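Local coordinates for protein glucose dehydrogenase (Serratia sp. FS14, PDB 7CDY) that belongs to the glucose/sorbosone dehydrogenase family of beta-propeller proteins and holds a calcium ion in the crystal, at residues L11-S16 and L333-D338; F19-Q24 and D70-R75; T29-R34 and G61-L66; R76-F81 and L129-Q134; A271-Q276 and V322-D327. All coordinates share one frame; numbering follows the deposited sequence. Where two conformers were deposited one is given.

Interaction 1 (L11-S16 and L333-D338); sequences LEHPWS and LTDERD
The His13 ring carries the backbone of Glu336 and Arg337 over one face and, at its edge, the Asp335 carboxylate and a water bound by Glu12 OE1. Glu336 C and Arg337 N each stand 3.8 Å above the ring plane, both displaced toward the rim. At the edge, His13 ND1 donates to Asp335 OD1 over 2.8 Å, in a nearly straight bond (173° at the hydrogen). The acceptor lies in the ring plane, but the donor is tilted from the carboxylate plane, on the syn side; ring and carboxylate planes are 64° apart. Asp335 CG is anti to the backbone N (chi1 177°), beside the carbonyl carbon. A second bond, from the main chain, joins His13 N to Glu336 O at 3.0 Å, the donor standing above the carbonyl plane.

Away from this polar end, Pro14 and Leu333 pack: Pro14 CB is 3.9 Å from Leu333 CD1, and Pro14 CG sits 3.2 Å from Thr334 O. The edge water links Glu12 OE1 weakly to Arg337 NE, secondary to the salt bridge of Glu12 OE2 with Arg34.

Asp335 OD2 forms salt bridges with Arg318 and Arg320, so its two oxygens face different partners. This setting would be expected to keep the aspartate ionised, and the straight, in-plane ND1 bond would restrain rotation of the His13 ring where residues near the two chain ends share one sheet, consistent with propeller closure.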
# COMPACT_ATOMS: atom_id res chain seq x y z
N LEU A 11 -7.27 7.75 -16.70
CA LEU A 11 -6.04 7.35 -16.02
C LEU A 11 -5.87 5.86 -16.25
O LEU A 11 -6.77 5.08 -15.92
CB LEU A 11 -6.15 7.62 -14.52
CG LEU A 11 -6.22 9.10 -14.13
CD1 LEU A 11 -6.83 9.24 -12.75
CD2 LEU A 11 -4.83 9.74 -14.19
N GLU A 12 -4.74 5.45 -16.82
CA GLU A 12 -4.56 4.04 -17.17
C GLU A 12 -4.08 3.26 -15.95
O GLU A 12 -2.91 3.38 -15.55
CB GLU A 12 -3.60 3.88 -18.35
CG GLU A 12 -3.54 2.44 -18.84
CD GLU A 12 -2.58 2.23 -20.00
OE1 GLU A 12 -2.61 1.12 -20.58
OE2 GLU A 12 -1.80 3.14 -20.33
N HIS A 13 -4.97 2.47 -15.36
CA HIS A 13 -4.66 1.70 -14.16
C HIS A 13 -3.94 2.53 -13.09
O HIS A 13 -2.80 2.24 -12.72
CB HIS A 13 -3.88 0.44 -14.51
CG HIS A 13 -4.67 -0.51 -15.36
ND1 HIS A 13 -5.65 -1.32 -14.83
CD2 HIS A 13 -4.66 -0.74 -16.69
CE1 HIS A 13 -6.20 -2.03 -15.80
NE2 HIS A 13 -5.62 -1.69 -16.94
N PRO A 14 -4.57 3.60 -12.61
CA PRO A 14 -3.94 4.39 -11.55
C PRO A 14 -3.78 3.55 -10.30
O PRO A 14 -4.57 2.64 -10.03
CB PRO A 14 -4.94 5.54 -11.34
CG PRO A 14 -6.27 4.92 -11.71
CD PRO A 14 -5.97 3.99 -12.86
N TRP A 15 -2.73 3.84 -9.54
CA TRP A 15 -2.37 2.96 -8.43
C TRP A 15 -2.30 3.69 -7.10
O TRP A 15 -2.76 3.16 -6.09
CB TRP A 15 -1.04 2.26 -8.71
CG TRP A 15 -0.87 0.92 -8.02
CD1 TRP A 15 -1.25 -0.30 -8.50
CD2 TRP A 15 -0.29 0.68 -6.73
NE1 TRP A 15 -0.94 -1.29 -7.60
CE2 TRP A 15 -0.33 -0.72 -6.50
CE3 TRP A 15 0.28 1.50 -5.76
CZ2 TRP A 15 0.17 -1.30 -5.33
CZ3 TRP A 15 0.78 0.92 -4.61
CH2 TRP A 15 0.72 -0.47 -4.40
N SER A 16 -1.74 4.90 -7.07
CA SER A 16 -1.51 5.62 -5.83
C SER A 16 -1.82 7.08 -6.04
O SER A 16 -1.65 7.62 -7.14
CB SER A 16 -0.02 5.49 -5.43
OG SER A 16 0.32 6.16 -4.22
N LEU A 333 -9.06 6.04 -6.22
CA LEU A 333 -8.72 5.72 -7.61
C LEU A 333 -9.36 4.39 -7.98
O LEU A 333 -9.42 3.48 -7.15
CB LEU A 333 -7.21 5.57 -7.80
CG LEU A 333 -6.37 6.82 -7.50
CD1 LEU A 333 -4.87 6.50 -7.51
CD2 LEU A 333 -6.69 7.94 -8.47
N THR A 334 -9.81 4.29 -9.22
CA THR A 334 -10.41 3.05 -9.72
C THR A 334 -9.45 2.34 -10.66
O THR A 334 -8.78 2.98 -11.47
CB THR A 334 -11.78 3.26 -10.38
OG1 THR A 334 -11.62 3.90 -11.65
CG2 THR A 334 -12.67 4.10 -9.49
N ASP A 335 -9.38 1.01 -10.54
CA ASP A 335 -8.39 0.21 -11.27
C ASP A 335 -9.00 -0.31 -12.56
O ASP A 335 -9.48 -1.44 -12.65
CB ASP A 335 -7.87 -0.94 -10.42
CG ASP A 335 -6.90 -1.83 -11.18
OD1 ASP A 335 -6.20 -1.30 -12.08
OD2 ASP A 335 -6.84 -3.05 -10.92
N GLU A 336 -8.94 0.52 -13.59
CA GLU A 336 -9.42 0.15 -14.92
C GLU A 336 -8.63 0.95 -15.95
O GLU A 336 -7.87 1.86 -15.61
CB GLU A 336 -10.91 0.42 -15.08
CG GLU A 336 -11.29 1.84 -14.75
CD GLU A 336 -12.78 2.06 -14.64
OE1 GLU A 336 -13.50 1.77 -15.62
OE2 GLU A 336 -13.23 2.55 -13.58
N ARG A 337 -8.80 0.57 -17.22
CA ARG A 337 -8.13 1.28 -18.31
C ARG A 337 -8.55 2.75 -18.36
O ARG A 337 -7.71 3.64 -18.52
CB ARG A 337 -8.44 0.58 -19.63
CG ARG A 337 -7.44 0.84 -20.72
CD ARG A 337 -7.89 0.19 -22.01
NE ARG A 337 -6.95 -0.81 -22.47
CZ ARG A 337 -7.18 -1.64 -23.49
NH1 ARG A 337 -6.27 -2.54 -23.85
NH2 ARG A 337 -8.33 -1.57 -24.15
N ASP A 338 -9.85 3.00 -18.25
CA ASP A 338 -10.38 4.36 -18.08
C ASP A 338 -10.57 4.63 -16.59
O ASP A 338 -11.68 4.77 -16.08
CB ASP A 338 -11.67 4.53 -18.88
CG ASP A 338 -12.22 5.95 -18.83
OD1 ASP A 338 -11.45 6.89 -18.53
OD2 ASP A 338 -13.43 6.12 -19.07
O HOH W 1 -4.54 -0.77 -20.11
O HOH W 2 -4.13 -0.12 -10.57

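Interaction 2 (F19-Q24 and D70-R75); sequences FLPAEQ and DFAASR
A type II' turn from Pro21 to Gln24, closed by Gln24 N to Pro21 O, faces the one-turn helix 71-74, with the CA atoms of Pro21 and Ala72 6.6 Å apart. The meeting is almost wholly apolar and centres on the Phe71 ring. Leu20 comes over one face: its CD2 lies 3.9 Å from the ring centroid and 18° off the normal, the geometry of a CH-pi contact, and is closest to Phe71 CZ. Phe71 CG is anti to the backbone N (chi1 176°), which sets this attachment point of the ring beside the carbonyl carbon.

Pro21 reaches the same ring obliquely, its CD 3.5 Å from Phe71 CD1, the two side chains crossing at about a right angle. Farther out, Pro21 CG approaches Ala72 CB at 4.2 Å. Gln24 brings its amide to the ring edge, where NE2 is 4.1 Å from Phe71 CE1, with the amide and ring planes turned 42° against each other.

The opposite face of Phe71 is covered by its own segment: Arg75 CA stands 3.4 Å above the ring plane. Arg75 has positive phi as the chain leaves the helix, and its guanidinium turns to Asp103 and to the carbonyls of Leu99 and Ser100. Phe71 also packs on Leu99 of strand 90-99, and Leu20 on Leu27 of strand 26-30. Phe71 and Leu20 thus join the helix, next to the sheet of strand 90-99, to the loop between strands 3-19 and 26-30.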
# COMPACT_ATOMS: atom_id res chain seq x y z
N PHE A 19 -1.70 13.79 -1.62
CA PHE A 19 -1.93 15.22 -1.62
C PHE A 19 -0.64 16.00 -1.40
O PHE A 19 0.23 15.59 -0.62
CB PHE A 19 -2.93 15.59 -0.53
CG PHE A 19 -4.36 15.47 -0.96
CD1 PHE A 19 -5.03 14.27 -0.88
CD2 PHE A 19 -5.03 16.57 -1.48
CE1 PHE A 19 -6.34 14.15 -1.30
CE2 PHE A 19 -6.34 16.47 -1.89
CZ PHE A 19 -7.00 15.26 -1.80
N LEU A 20 -0.51 17.11 -2.12
CA LEU A 20 0.50 18.12 -1.89
C LEU A 20 -0.11 19.19 -0.99
O LEU A 20 -1.33 19.25 -0.82
CB LEU A 20 0.93 18.72 -3.22
CG LEU A 20 1.59 17.74 -4.20
CD1 LEU A 20 2.13 18.51 -5.39
CD2 LEU A 20 2.70 16.94 -3.53
N PRO A 21 0.72 20.04 -0.38
CA PRO A 21 0.20 21.02 0.58
C PRO A 21 -0.75 22.03 -0.05
O PRO A 21 -0.70 22.31 -1.25
CB PRO A 21 1.47 21.72 1.11
CG PRO A 21 2.55 20.72 0.90
CD PRO A 21 2.20 20.02 -0.38
N ALA A 22 -1.62 22.58 0.80
CA ALA A 22 -2.53 23.69 0.46
C ALA A 22 -3.40 23.26 -0.71
O ALA A 22 -4.02 22.19 -0.65
CB ALA A 22 -1.73 24.98 0.28
N GLU A 23 -3.50 24.05 -1.78
CA GLU A 23 -4.25 23.68 -2.97
C GLU A 23 -3.34 23.38 -4.15
O GLU A 23 -3.70 23.62 -5.31
CB GLU A 23 -5.28 24.76 -3.33
N GLN A 24 -2.14 22.85 -3.87
CA GLN A 24 -1.17 22.57 -4.92
C GLN A 24 -1.52 21.34 -5.74
O GLN A 24 -0.95 21.14 -6.82
CB GLN A 24 0.23 22.44 -4.31
CG GLN A 24 0.73 23.78 -3.78
CD GLN A 24 1.86 23.64 -2.78
OE1 GLN A 24 1.95 24.42 -1.83
NE2 GLN A 24 2.73 22.67 -3.00
N ASP A 70 7.99 16.47 5.19
CA ASP A 70 8.41 17.87 5.07
C ASP A 70 8.42 18.37 3.62
O ASP A 70 9.21 19.26 3.30
CB ASP A 70 9.77 18.10 5.73
CG ASP A 70 10.92 17.38 5.03
OD1 ASP A 70 10.68 16.66 4.04
OD2 ASP A 70 12.08 17.53 5.47
N PHE A 71 7.53 17.84 2.77
CA PHE A 71 7.51 18.22 1.36
C PHE A 71 7.46 19.73 1.16
O PHE A 71 8.08 20.25 0.23
CB PHE A 71 6.32 17.54 0.64
CG PHE A 71 6.17 17.96 -0.80
CD1 PHE A 71 5.48 19.11 -1.14
CD2 PHE A 71 6.76 17.22 -1.82
CE1 PHE A 71 5.37 19.53 -2.47
CE2 PHE A 71 6.65 17.62 -3.16
CZ PHE A 71 5.96 18.78 -3.48
N ALA A 72 6.69 20.45 1.98
CA ALA A 72 6.59 21.90 1.80
C ALA A 72 7.97 22.54 1.76
O ALA A 72 8.21 23.47 0.97
CB ALA A 72 5.75 22.51 2.91
N ALA A 73 8.90 22.04 2.57
CA ALA A 73 10.28 22.50 2.57
C ALA A 73 11.14 21.80 1.52
O ALA A 73 11.81 22.46 0.73
CB ALA A 73 10.88 22.32 3.97
N SER A 74 11.13 20.46 1.49
CA SER A 74 12.12 19.71 0.71
C SER A 74 11.66 19.37 -0.71
O SER A 74 12.50 19.08 -1.56
CB SER A 74 12.37 18.34 1.36
OG SER A 74 11.15 17.59 1.39
N ARG A 75 10.35 19.39 -0.95
CA ARG A 75 9.75 18.91 -2.20
C ARG A 75 10.15 17.48 -2.53
O ARG A 75 10.07 17.05 -3.68
CB ARG A 75 9.97 19.88 -3.36
CG ARG A 75 9.38 21.26 -3.07
CD ARG A 75 9.43 22.20 -4.26
NE ARG A 75 8.65 21.72 -5.40
CZ ARG A 75 7.33 21.82 -5.53
NH1 ARG A 75 6.59 22.37 -4.57
NH2 ARG A 75 6.75 21.36 -6.63

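Interaction 3 (T29-R34 and G61-L66); sequences TERPGR and GLLEVL
Thr29 OG1 donates to Leu63 O at 2.7 Å, the shortest polar link between strands 26-30 and 62-67, which belong to successive sheets of the beta-propeller. The C=O...donor angle of 160° places the hydroxyl almost straight off the carbonyl. Thr29 OG1 sits between the backbone N and the carbonyl carbon (chi1 62°), and it also receives a weak bond from Ser16 N. At the other end Leu62 N donates to Arg31 O over 2.9 Å, and Gly61 CA lies 3.2 Å from that same oxygen, a close approach that glycine permits because it has no side chain there.

Within 29-34, Gly33 and Arg34 both face Glu30 in a classic beta bulge. Arg34 NE forms a salt bridge with Glu30 OE2, which Arg36 also pairs with.

Packing spreads outward from Leu62. Its CB meets Gly33 CA at 3.8 Å, and its CD2 comes within 3.4 Å of Arg34 O. Thr29 CG2 touches Val65 CB at 3.7 Å as the two side chains slide past each other in opposite directions. Leu62 O is buried with no polar partner in the model; Arg31 CA approaches it at 3.4 Å, the angle at the hydrogen being 170°, in a CA-H...O contact.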
# COMPACT_ATOMS: atom_id res chain seq x y z
N THR A 29 -0.05 8.09 -9.60
CA THR A 29 0.69 7.17 -10.45
C THR A 29 -0.26 6.39 -11.34
O THR A 29 -1.36 6.00 -10.92
CB THR A 29 1.53 6.18 -9.63
OG1 THR A 29 0.67 5.38 -8.82
CG2 THR A 29 2.54 6.93 -8.76
N GLU A 30 0.17 6.18 -12.58
CA GLU A 30 -0.44 5.21 -13.48
C GLU A 30 0.52 4.03 -13.52
O GLU A 30 1.72 4.20 -13.81
CB GLU A 30 -0.62 5.80 -14.87
CG GLU A 30 -1.62 6.95 -14.95
CD GLU A 30 -1.65 7.56 -16.34
OE1 GLU A 30 -2.56 7.20 -17.13
OE2 GLU A 30 -0.76 8.35 -16.67
N ARG A 31 0.01 2.84 -13.20
CA ARG A 31 0.86 1.65 -13.12
C ARG A 31 1.76 1.44 -14.34
O ARG A 31 2.92 1.03 -14.14
CB ARG A 31 0.04 0.40 -12.78
CG ARG A 31 0.89 -0.80 -12.39
CD ARG A 31 0.04 -2.00 -11.95
NE ARG A 31 -0.88 -2.39 -13.02
CZ ARG A 31 -2.00 -3.08 -12.85
NH1 ARG A 31 -2.37 -3.48 -11.63
NH2 ARG A 31 -2.75 -3.39 -13.90
N PRO A 32 1.33 1.68 -15.58
CA PRO A 32 2.25 1.49 -16.71
C PRO A 32 3.55 2.28 -16.62
O PRO A 32 4.50 1.95 -17.34
CB PRO A 32 1.41 1.90 -17.93
CG PRO A 32 0.03 1.61 -17.52
CD PRO A 32 -0.04 1.93 -16.05
N GLY A 33 3.62 3.34 -15.80
CA GLY A 33 4.89 3.98 -15.53
C GLY A 33 4.91 5.50 -15.59
O GLY A 33 5.97 6.07 -15.85
N ARG A 34 3.79 6.16 -15.34
CA ARG A 34 3.73 7.62 -15.43
C ARG A 34 3.27 8.23 -14.11
O ARG A 34 2.44 7.66 -13.39
CB ARG A 34 2.76 8.07 -16.53
CG ARG A 34 3.17 7.60 -17.91
CD ARG A 34 2.12 7.98 -18.94
NE ARG A 34 0.85 7.28 -18.78
CZ ARG A 34 0.58 6.09 -19.31
NH1 ARG A 34 1.49 5.45 -20.01
NH2 ARG A 34 -0.61 5.53 -19.12
N GLY A 61 4.60 -2.33 -11.85
CA GLY A 61 4.82 -1.11 -12.61
C GLY A 61 5.20 0.01 -11.66
O GLY A 61 5.94 -0.23 -10.70
N LEU A 62 4.71 1.21 -11.91
CA LEU A 62 4.90 2.30 -10.98
C LEU A 62 3.79 2.21 -9.94
O LEU A 62 2.61 2.14 -10.30
CB LEU A 62 4.85 3.66 -11.70
CG LEU A 62 5.07 4.88 -10.81
CD1 LEU A 62 6.45 4.85 -10.18
CD2 LEU A 62 4.90 6.15 -11.64
N LEU A 63 4.18 2.15 -8.66
CA LEU A 63 3.27 1.83 -7.57
C LEU A 63 3.01 3.06 -6.70
O LEU A 63 2.26 3.94 -7.12
CB LEU A 63 3.75 0.60 -6.80
CG LEU A 63 3.98 -0.62 -7.72
CD1 LEU A 63 4.66 -1.76 -6.96
CD2 LEU A 63 2.70 -1.12 -8.40
N GLU A 64 3.58 3.14 -5.50
CA GLU A 64 3.22 4.21 -4.57
C GLU A 64 3.93 5.52 -4.90
O GLU A 64 5.11 5.52 -5.27
CB GLU A 64 3.58 3.81 -3.13
CG GLU A 64 2.92 4.67 -2.04
CD GLU A 64 1.56 4.14 -1.64
OE1 GLU A 64 0.66 4.05 -2.51
OE2 GLU A 64 1.39 3.77 -0.46
N VAL A 65 3.23 6.63 -4.68
CA VAL A 65 3.84 7.96 -4.59
C VAL A 65 3.58 8.49 -3.19
O VAL A 65 2.45 8.45 -2.70
CB VAL A 65 3.32 8.91 -5.69
CG1 VAL A 65 1.79 9.07 -5.66
CG2 VAL A 65 4.01 10.27 -5.58
N LEU A 66 4.64 8.98 -2.54
CA LEU A 66 4.54 9.48 -1.17
C LEU A 66 5.47 10.67 -0.97
O LEU A 66 6.69 10.50 -0.81
CB LEU A 66 4.82 8.38 -0.15
CG LEU A 66 4.72 8.77 1.33
CD1 LEU A 66 3.41 9.46 1.62
CD2 LEU A 66 4.89 7.55 2.24

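Interaction 4 (R76-F81 and L129-Q134); sequences RVYLSF and LAFDRQ
Ser80 OG is gripped by two groups, bonded to Gly127 O and to Glu64 N, while Ser80 CB faces Leu129 across the contact. The hydroxyl lies between the backbone N and the carbonyl carbon (chi1 74°), turned to these outside partners. Glu64 bridges the two strands, since its carboxylate OE2 also accepts from Leu129 N.

The direct meeting is apolar and runs between strands of different sheets. Their short segments approach to 9.2 Å with N-to-C directions 147° apart, too far for backbone pairing, and side chains fill the gap. Leu129 CD1 reaches across to Ser80 CB at 4.2 Å and to Tyr78 CB at 4.3 Å.

A T-shaped pair forms the aromatic part of the contact, Phe131 sending its edge toward the face of Tyr78. The ring centroids are 5.3 Å apart and the planes stand at 73°. Phe131 CZ leads, 3.6 Å from Tyr78 CE1 and displaced from the ring centre toward the rim.

Leu66 of strand 62-67 packs on both Leu129 and Phe131, and Leu137 touches Tyr78 and Phe131. The phenol of Tyr78 is tied by its OH to Ala165 O, which would help to hold the ring's far end. Cohesion between the strands thus comes from dispersion and the weakly polar edge-to-face pair, while the buried hydroxyls of Tyr78 and Ser80 are satisfied by backbone groups beyond these segments.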
# COMPACT_ATOMS: atom_id res chain seq x y z
N ARG A 76 10.56 16.70 -1.53
CA ARG A 76 10.99 15.33 -1.76
C ARG A 76 9.79 14.41 -1.97
O ARG A 76 8.81 14.48 -1.23
CB ARG A 76 11.82 14.85 -0.57
CG ARG A 76 12.30 13.42 -0.72
CD ARG A 76 13.26 13.03 0.40
NE ARG A 76 14.51 13.78 0.33
CZ ARG A 76 15.52 13.61 1.16
NH1 ARG A 76 15.42 12.71 2.14
NH2 ARG A 76 16.61 14.34 1.02
N VAL A 77 9.89 13.55 -2.98
CA VAL A 77 8.83 12.61 -3.33
C VAL A 77 9.43 11.22 -3.41
O VAL A 77 10.36 10.98 -4.19
CB VAL A 77 8.15 12.98 -4.67
CG1 VAL A 77 7.08 11.94 -5.01
CG2 VAL A 77 7.54 14.36 -4.57
N TYR A 78 8.90 10.30 -2.60
CA TYR A 78 9.27 8.89 -2.66
C TYR A 78 8.36 8.15 -3.63
O TYR A 78 7.17 8.46 -3.76
CB TYR A 78 9.13 8.24 -1.27
CG TYR A 78 10.11 8.77 -0.24
CD1 TYR A 78 9.92 10.01 0.36
CD2 TYR A 78 11.23 8.02 0.13
CE1 TYR A 78 10.83 10.51 1.29
CE2 TYR A 78 12.14 8.50 1.07
CZ TYR A 78 11.92 9.74 1.64
OH TYR A 78 12.82 10.24 2.57
N LEU A 79 8.94 7.15 -4.32
CA LEU A 79 8.18 6.27 -5.20
C LEU A 79 8.56 4.83 -4.91
O LEU A 79 9.73 4.53 -4.64
CB LEU A 79 8.51 6.53 -6.68
CG LEU A 79 8.20 7.91 -7.26
CD1 LEU A 79 8.78 8.03 -8.67
CD2 LEU A 79 6.70 8.16 -7.27
N SER A 80 7.59 3.93 -4.99
CA SER A 80 7.88 2.51 -5.06
C SER A 80 7.49 2.00 -6.44
O SER A 80 6.62 2.57 -7.11
CB SER A 80 7.18 1.73 -3.95
OG SER A 80 5.79 1.63 -4.22
N PHE A 81 8.17 0.94 -6.89
CA PHE A 81 7.94 0.42 -8.23
C PHE A 81 8.50 -0.99 -8.35
O PHE A 81 9.37 -1.40 -7.59
CB PHE A 81 8.52 1.34 -9.33
CG PHE A 81 10.03 1.56 -9.24
CD1 PHE A 81 10.58 2.43 -8.29
CD2 PHE A 81 10.90 0.94 -10.15
CE1 PHE A 81 11.96 2.65 -8.24
CE2 PHE A 81 12.28 1.17 -10.10
CZ PHE A 81 12.80 2.02 -9.15
N LEU A 129 3.61 2.38 1.04
CA LEU A 129 4.57 3.11 1.86
C LEU A 129 3.81 3.92 2.90
O LEU A 129 2.69 4.37 2.64
CB LEU A 129 5.36 4.11 1.01
CG LEU A 129 6.10 3.55 -0.19
CD1 LEU A 129 6.73 4.67 -0.99
CD2 LEU A 129 7.18 2.55 0.23
N ALA A 130 4.44 4.15 4.06
CA ALA A 130 3.85 5.04 5.05
C ALA A 130 4.92 5.52 6.01
O ALA A 130 5.79 4.74 6.42
CB ALA A 130 2.74 4.33 5.84
N PHE A 131 4.84 6.79 6.39
CA PHE A 131 5.70 7.31 7.44
C PHE A 131 5.02 7.18 8.80
O PHE A 131 3.80 7.29 8.92
CB PHE A 131 6.06 8.78 7.16
CG PHE A 131 7.10 8.95 6.09
CD1 PHE A 131 8.45 8.78 6.39
CD2 PHE A 131 6.75 9.26 4.78
CE1 PHE A 131 9.41 8.92 5.41
CE2 PHE A 131 7.73 9.41 3.81
CZ PHE A 131 9.05 9.23 4.12
N ASP A 132 5.82 6.91 9.83
CA ASP A 132 5.30 6.95 11.19
C ASP A 132 5.48 8.36 11.78
O ASP A 132 5.92 9.28 11.09
CB ASP A 132 5.88 5.80 12.04
CG ASP A 132 7.32 6.04 12.50
OD1 ASP A 132 7.92 7.09 12.22
OD2 ASP A 132 7.86 5.12 13.16
N ARG A 133 5.14 8.52 13.06
CA ARG A 133 5.17 9.86 13.67
C ARG A 133 6.58 10.44 13.75
O ARG A 133 6.74 11.66 13.76
CB ARG A 133 4.54 9.82 15.06
CG ARG A 133 3.02 9.85 15.07
CD ARG A 133 2.50 9.69 16.50
NE ARG A 133 1.04 9.68 16.56
CZ ARG A 133 0.34 9.51 17.68
NH1 ARG A 133 0.98 9.33 18.83
NH2 ARG A 133 -0.98 9.52 17.65
N GLN A 134 7.60 9.58 13.81
CA GLN A 134 8.99 10.02 13.91
C GLN A 134 9.67 10.15 12.56
O GLN A 134 10.87 10.40 12.50
CB GLN A 134 9.79 9.07 14.80
CG GLN A 134 9.74 9.41 16.28
CD GLN A 134 8.41 9.05 16.91
OE1 GLN A 134 7.71 9.91 17.44
NE2 GLN A 134 8.06 7.77 16.84

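Interaction 5 (A271-Q276 and V322-D327); sequences AFYDGQ and VRSGPD
Two border strands of neighbouring propeller sheets meet here, 267-273 from a four-stranded sheet and 319-324 from the sheet that unites residues near the chain ends. Their short segments run 34° apart in N-to-C direction and approach to 6.0 Å.

Ala271 is the hub. Its methyl group points at the other strand and sits over the backbone, with CB 3.6 Å from both Val322 O and Ser324 N. The same CB touches Val322 CG1 at 3.9 Å, and Val322 also packs on Phe286 and Leu295.

Ser324 supplies the other half of the contact. Its CB packs 3.6 Å from Phe272 O, and its OG, anti to the backbone N (chi1 -174°), approaches Tyr273 CD1 obliquely at 3.8 Å. A water links the strands there, accepting from Asp274 N at 2.8 Å and hydrogen-bonded to Ser324 OG at 2.7 Å. The Tyr273 hydroxyl is engaged with Gly328 O and Phe278 N, while Arg323, pointing away, pairs with Glu321 and Glu64.

The small Ala271 and Ser324 side chains are consistent with this close approach. Neighbouring end strands of separate sheets running in similar directions, each hydrogen-bonded within its own sheet (Ala271 with Phe286, Arg323 with Tyr331), fit adjacent blades of a beta-propeller.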
# COMPACT_ATOMS: atom_id res chain seq x y z
N ALA A 271 -7.29 4.12 4.56
CA ALA A 271 -7.21 5.45 5.15
C ALA A 271 -8.08 5.52 6.39
O ALA A 271 -9.24 5.11 6.36
CB ALA A 271 -7.65 6.53 4.16
N PHE A 272 -7.53 6.07 7.48
CA PHE A 272 -8.30 6.39 8.67
C PHE A 272 -8.92 7.77 8.51
O PHE A 272 -8.26 8.71 8.05
CB PHE A 272 -7.38 6.43 9.89
CG PHE A 272 -6.75 5.10 10.23
CD1 PHE A 272 -7.40 4.20 11.08
CD2 PHE A 272 -5.49 4.76 9.75
CE1 PHE A 272 -6.80 2.99 11.42
CE2 PHE A 272 -4.91 3.55 10.07
CZ PHE A 272 -5.56 2.67 10.91
N TYR A 273 -10.19 7.91 8.89
CA TYR A 273 -10.88 9.20 8.76
C TYR A 273 -10.78 9.96 10.08
O TYR A 273 -11.38 9.56 11.08
CB TYR A 273 -12.33 9.04 8.30
CG TYR A 273 -12.93 10.39 7.96
CD1 TYR A 273 -12.80 10.92 6.68
CD2 TYR A 273 -13.59 11.15 8.93
CE1 TYR A 273 -13.33 12.17 6.36
CE2 TYR A 273 -14.12 12.40 8.62
CZ TYR A 273 -13.99 12.90 7.34
OH TYR A 273 -14.52 14.13 7.02
N ASP A 274 -10.03 11.06 10.07
CA ASP A 274 -9.85 11.93 11.23
C ASP A 274 -10.23 13.37 10.89
O ASP A 274 -9.71 14.32 11.50
CB ASP A 274 -8.41 11.84 11.74
CG ASP A 274 -8.22 12.46 13.12
OD1 ASP A 274 -9.18 12.49 13.92
OD2 ASP A 274 -7.09 12.92 13.40
N GLY A 275 -11.12 13.56 9.92
CA GLY A 275 -11.56 14.88 9.53
C GLY A 275 -12.70 15.39 10.39
O GLY A 275 -13.20 14.71 11.29
N GLN A 276 -13.11 16.63 10.11
CA GLN A 276 -14.24 17.24 10.80
C GLN A 276 -15.47 17.38 9.92
O GLN A 276 -16.57 17.60 10.45
CB GLN A 276 -13.86 18.62 11.35
CG GLN A 276 -13.02 18.60 12.62
CD GLN A 276 -13.55 17.64 13.67
OE1 GLN A 276 -14.73 17.65 14.00
NE2 GLN A 276 -12.66 16.80 14.19
N VAL A 322 -7.32 4.60 -1.51
CA VAL A 322 -8.16 5.40 -0.63
C VAL A 322 -7.26 6.34 0.17
O VAL A 322 -6.33 5.88 0.83
CB VAL A 322 -8.91 4.51 0.39
CG1 VAL A 322 -9.90 5.35 1.17
CG2 VAL A 322 -9.60 3.34 -0.29
N ARG A 323 -7.56 7.64 0.13
CA ARG A 323 -6.84 8.59 0.98
C ARG A 323 -7.83 9.54 1.63
O ARG A 323 -8.83 9.91 1.03
CB ARG A 323 -5.78 9.40 0.21
CG ARG A 323 -4.69 8.58 -0.46
CD ARG A 323 -3.64 8.01 0.53
NE ARG A 323 -2.76 7.10 -0.19
CZ ARG A 323 -1.90 6.24 0.36
NH1 ARG A 323 -1.76 6.16 1.68
NH2 ARG A 323 -1.18 5.46 -0.44
N SER A 324 -7.53 9.93 2.87
CA SER A 324 -8.34 10.93 3.56
C SER A 324 -7.77 12.30 3.25
O SER A 324 -6.62 12.60 3.59
CB SER A 324 -8.32 10.65 5.07
OG SER A 324 -9.21 11.51 5.77
N GLY A 325 -8.57 13.14 2.58
CA GLY A 325 -8.10 14.43 2.12
C GLY A 325 -8.13 15.48 3.21
O GLY A 325 -8.93 15.42 4.14
N PRO A 326 -7.25 16.48 3.10
CA PRO A 326 -7.25 17.57 4.10
C PRO A 326 -8.54 18.36 4.13
O PRO A 326 -8.80 19.05 5.13
CB PRO A 326 -6.05 18.43 3.69
CG PRO A 326 -5.80 18.09 2.25
CD PRO A 326 -6.17 16.63 2.11
N ASP A 327 -9.36 18.29 3.08
CA ASP A 327 -10.64 18.98 3.02
C ASP A 327 -11.78 18.20 3.66
O ASP A 327 -12.92 18.66 3.63
CB ASP A 327 -11.00 19.29 1.56
CG ASP A 327 -11.06 18.05 0.69
OD1 ASP A 327 -10.83 16.93 1.21
OD2 ASP A 327 -11.33 18.18 -0.53
O HOH W 3 -8.30 12.23 8.24

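In the fold
Interactions 3 and 4 are the buried contacts, nearer the chain centre; interactions 1, 2 and 5 are only partly buried, and interaction 2 lies farthest out, its centre about 21 Å from the centre of the chain. Interactions 1, 3 and 5 all reach the seven-stranded sheet, through different strands, whereas 3 and 4 share the sheet holding 62-67 and 76-84. Glu64 ties several together: its carboxylate meets Ser16 of interaction 1, Arg323 of interaction 5 and Leu129 N of interaction 4. Chemistry follows place. Interactions 1 and 3 include direct hydrogen bonds, in 3 from a strand hydroxyl as well as the backbone; interaction 5 relies on methyl packing and a water, and interactions 2 and 4 rest on aromatic rings.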